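Local coordinates for protein telomeric DNA-binding factor trf1 (Schizosaccharomyces pombe, PDB 6K5S) that probably binds telomeric DNA and carries a helical domain of the telomere repeat binding factor family, at residues A[63-68]-A[84-89]. Sequence-based numbering, arbitrary orientation.
Sequences ESFIYS and RANLAI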
ATOM      1  N   GLU A  63      -6.259  -3.900 -16.807  1.00 16.16           N
ATOM      2  CA  GLU A  63      -5.442  -3.862 -18.010  1.00 18.32           C
ATOM      3  C   GLU A  63      -3.995  -3.507 -17.646  1.00 21.18           C
ATOM      4  O   GLU A  63      -3.577  -3.653 -16.483  1.00 20.26           O
ATOM      5  CB  GLU A  63      -6.052  -2.878 -19.016  1.00 20.49           C
ATOM      6  CG  GLU A  63      -7.575  -2.944 -19.150  1.00 27.63           C
ATOM      7  CD  GLU A  63      -8.083  -4.270 -19.694  1.00 33.84           C
ATOM      8  OE1 GLU A  63      -9.314  -4.391 -19.935  1.00 39.86           O
ATOM      9  OE2 GLU A  63      -7.269  -5.205 -19.886  1.00 36.74           O
ATOM     10  N   SER A  64      -3.223  -3.070 -18.646  1.00 17.96           N
ATOM     11  CA  SER A  64      -1.830  -2.739 -18.389  1.00 20.32           C
ATOM     12  C   SER A  64      -1.711  -1.433 -17.612  1.00 15.45           C
ATOM     13  O   SER A  64      -0.960  -1.364 -16.636  1.00 16.42           O
ATOM     14  CB  SER A  64      -1.061  -2.656 -19.702  1.00 19.16           C
ATOM     15  OG  SER A  64      -0.908  -3.934 -20.284  1.00 20.34           O
ATOM     16  N   PHE A  65      -2.454  -0.403 -18.015  1.00 10.95           N
ATOM     17  CA  PHE A  65      -2.347   0.927 -17.433  1.00 12.84           C
ATOM     18  C   PHE A  65      -3.682   1.369 -16.840  1.00 12.95           C
ATOM     19  O   PHE A  65      -4.725   0.715 -17.005  1.00 11.81           O
ATOM     20  CB  PHE A  65      -1.863   1.950 -18.479  1.00 11.01           C
ATOM     21  CG  PHE A  65      -0.469   1.714 -18.932  1.00 13.91           C
ATOM     22  CD1 PHE A  65       0.599   2.228 -18.206  1.00 10.16           C
ATOM     23  CD2 PHE A  65      -0.213   0.949 -20.067  1.00 13.83           C
ATOM     24  CE1 PHE A  65       1.907   1.988 -18.614  1.00 11.40           C
ATOM     25  CE2 PHE A  65       1.097   0.705 -20.484  1.00 12.06           C
ATOM     26  CZ  PHE A  65       2.151   1.235 -19.765  1.00 11.13           C
ATOM     27  N   ILE A  66      -3.629   2.495 -16.134  1.00 10.69           N
ATOM     28  CA  ILE A  66      -4.780   3.050 -15.424  1.00  9.97           C
ATOM     29  C   ILE A  66      -5.357   4.193 -16.233  1.00 17.09           C
ATOM     30  O   ILE A  66      -4.645   5.157 -16.564  1.00 14.95           O
ATOM     31  CB  ILE A  66      -4.387   3.541 -14.028  1.00 11.56           C
ATOM     32  CG1 ILE A  66      -3.708   2.424 -13.258  1.00  8.34           C
ATOM     33  CG2 ILE A  66      -5.634   4.075 -13.258  1.00 10.98           C
ATOM     34  CD1 ILE A  66      -3.239   2.872 -11.917  1.00  8.89           C
ATOM     35  N   TYR A  67      -6.656   4.114 -16.510  1.00 13.65           N
ATOM     36  CA  TYR A  67      -7.339   5.105 -17.332  1.00 17.27           C
ATOM     37  C   TYR A  67      -8.293   5.855 -16.408  1.00 18.38           C
ATOM     38  O   TYR A  67      -9.356   5.338 -16.055  1.00 19.55           O
ATOM     39  CB  TYR A  67      -8.035   4.417 -18.494  1.00 16.48           C
ATOM     40  CG  TYR A  67      -7.091   3.555 -19.313  1.00 18.75           C
ATOM     41  CD1 TYR A  67      -6.085   4.129 -20.071  1.00 17.82           C
ATOM     42  CD2 TYR A  67      -7.201   2.168 -19.314  1.00 18.94           C
ATOM     43  CE1 TYR A  67      -5.210   3.348 -20.815  1.00 15.54           C
ATOM     44  CE2 TYR A  67      -6.335   1.372 -20.059  1.00 18.68           C
ATOM     45  CZ  TYR A  67      -5.344   1.968 -20.814  1.00 19.23           C
ATOM     46  OH  TYR A  67      -4.483   1.179 -21.567  1.00 20.50           O
ATOM     47  N   SER A  68      -7.883   7.050 -15.974  1.00 20.56           N
ATOM     48  CA  SER A  68      -8.581   7.698 -14.866  1.00 21.92           C
ATOM     49  C   SER A  68     -10.030   7.980 -15.231  1.00 22.29           C
ATOM     50  O   SER A  68     -10.931   7.779 -14.414  1.00 24.82           O
ATOM     51  CB  SER A  68      -7.853   8.981 -14.429  1.00 19.44           C
ATOM     52  OG  SER A  68      -7.599   9.886 -15.502  1.00 24.16           O
ATOM     53  N   ARG A  84       1.233   9.646 -12.484  1.00 13.20           N
ATOM     54  CA  ARG A  84       2.443   9.119 -11.863  1.00 10.33           C
ATOM     55  C   ARG A  84       2.453   7.602 -11.876  1.00 10.93           C
ATOM     56  O   ARG A  84       3.491   6.986 -12.164  1.00  9.40           O
ATOM     57  CB  ARG A  84       2.568   9.629 -10.421  1.00 11.15           C
ATOM     58  CG  ARG A  84       2.752  11.150 -10.290  1.00 21.01           C
ATOM     59  CD  ARG A  84       4.037  11.527  -9.523  1.00 19.65           C
ATOM     60  NE  ARG A  84       4.200  12.984  -9.436  1.00 23.96           N
ATOM     61  CZ  ARG A  84       4.204  13.669  -8.299  1.00 23.11           C
ATOM     62  NH1 ARG A  84       4.069  13.034  -7.139  1.00 23.30           N
ATOM     63  NH2 ARG A  84       4.347  14.992  -8.319  1.00 25.19           N
ATOM     64  N   ALA A  85       1.314   6.979 -11.542  1.00  8.23           N
ATOM     65  CA  ALA A  85       1.267   5.527 -11.504  1.00  8.69           C
ATOM     66  C   ALA A  85       1.587   4.948 -12.870  1.00  8.62           C
ATOM     67  O   ALA A  85       2.358   3.991 -12.984  1.00  6.37           O
ATOM     68  CB  ALA A  85      -0.102   5.052 -10.999  1.00  6.47           C
ATOM     69  N   ASN A  86       1.017   5.537 -13.929  1.00  8.01           N
ATOM     70  CA  ASN A  86       1.264   5.038 -15.273  1.00  8.22           C
ATOM     71  C   ASN A  86       2.737   5.134 -15.655  1.00  9.47           C
ATOM     72  O   ASN A  86       3.268   4.221 -16.298  1.00  6.84           O
ATOM     73  CB  ASN A  86       0.369   5.784 -16.273  1.00  9.02           C
ATOM     74  CG  ASN A  86      -1.064   5.221 -16.283  1.00  9.65           C
ATOM     75  OD1 ASN A  86      -1.297   4.108 -15.800  1.00  9.40           O
ATOM     76  ND2 ASN A  86      -2.016   5.979 -16.825  1.00 11.34           N
ATOM     77  N   LEU A  87       3.425   6.211 -15.254  1.00  5.53           N
ATOM     78  CA  LEU A  87       4.872   6.275 -15.455  1.00  9.86           C
ATOM     79  C   LEU A  87       5.600   5.173 -14.697  1.00  8.71           C
ATOM     80  O   LEU A  87       6.534   4.554 -15.232  1.00  9.19           O
ATOM     81  CB  LEU A  87       5.415   7.644 -15.026  1.00 10.00           C
ATOM     82  CG  LEU A  87       5.060   8.703 -16.069  1.00 16.51           C
ATOM     83  CD1 LEU A  87       4.931  10.073 -15.429  1.00 18.59           C
ATOM     84  CD2 LEU A  87       6.120   8.679 -17.164  1.00 21.88           C
ATOM     85  N   ALA A  88       5.205   4.927 -13.444  1.00  8.81           N
ATOM     86  CA  ALA A  88       5.868   3.884 -12.669  1.00  8.36           C
ATOM     87  C   ALA A  88       5.639   2.525 -13.307  1.00 11.90           C
ATOM     88  O   ALA A  88       6.561   1.699 -13.379  1.00  9.51           O
ATOM     89  CB  ALA A  88       5.376   3.907 -11.218  1.00  9.48           C
ATOM     90  N   ILE A  89       4.411   2.286 -13.791  1.00 10.51           N
ATOM     91  CA  ILE A  89       4.086   1.035 -14.485  1.00 11.03           C
ATOM     92  C   ILE A  89       4.959   0.868 -15.721  1.00 10.07           C
ATOM     93  O   ILE A  89       5.474  -0.219 -15.991  1.00  9.82           O
ATOM     94  CB  ILE A  89       2.591   1.001 -14.857  1.00  7.85           C
ATOM     95  CG1 ILE A  89       1.725   0.784 -13.614  1.00 10.00           C
ATOM     96  CG2 ILE A  89       2.286  -0.136 -15.870  1.00 10.60           C
ATOM     97  CD1 ILE A  89       0.233   1.079 -13.889  1.00 11.44           C
TER
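With CG of Asn-86 anti to its carbonyl carbon (chi1 -80°) and a small chi2 of -17°, the carboxamide turns its polar edge to the backbone of Ile-66 and grips it twice. Ile-66 N donates to Asn-86 OD1 at 2.9 Å, on a lone pair in the carbonyl plane and nearly straight. Asn-86 ND2 returns a bond to Ile-66 O at 2.8 Å, the acceptor lying almost in the amide plane. The two bonds fix the rotation of the carboxamide about CB-CG and so which end carries oxygen. The Phe-65 ring stands at 82° to that amide; Phe-65 CB lies 3.5 Å from Asn-86 OD1, and Asn-86 O meets the ring edge in plane. This is an asparagine side chain pairing with both polar backbone atoms of one loop residue, and it ties the connection between helices 41-60 and 76-94 to the second of them within the all-helical TRF-family domain. An alanine in place of Asn-86 would probably leave the N-H and C=O of Ile-66 without these mates in a buried setting and free the loop to shift. Beside the polar pair, Ile-89 CG2 reaches Phe-65 CE1 at 3.5 Å and Ser-64 O at 3.6 Å. The CB of Ile-66 is directed toward the helix, and its CD1 makes an apolar contact with Ala-85 CB at 3.9 Å. Leu-105 and Val-112 of helix 102-113 also pack against Phe-65.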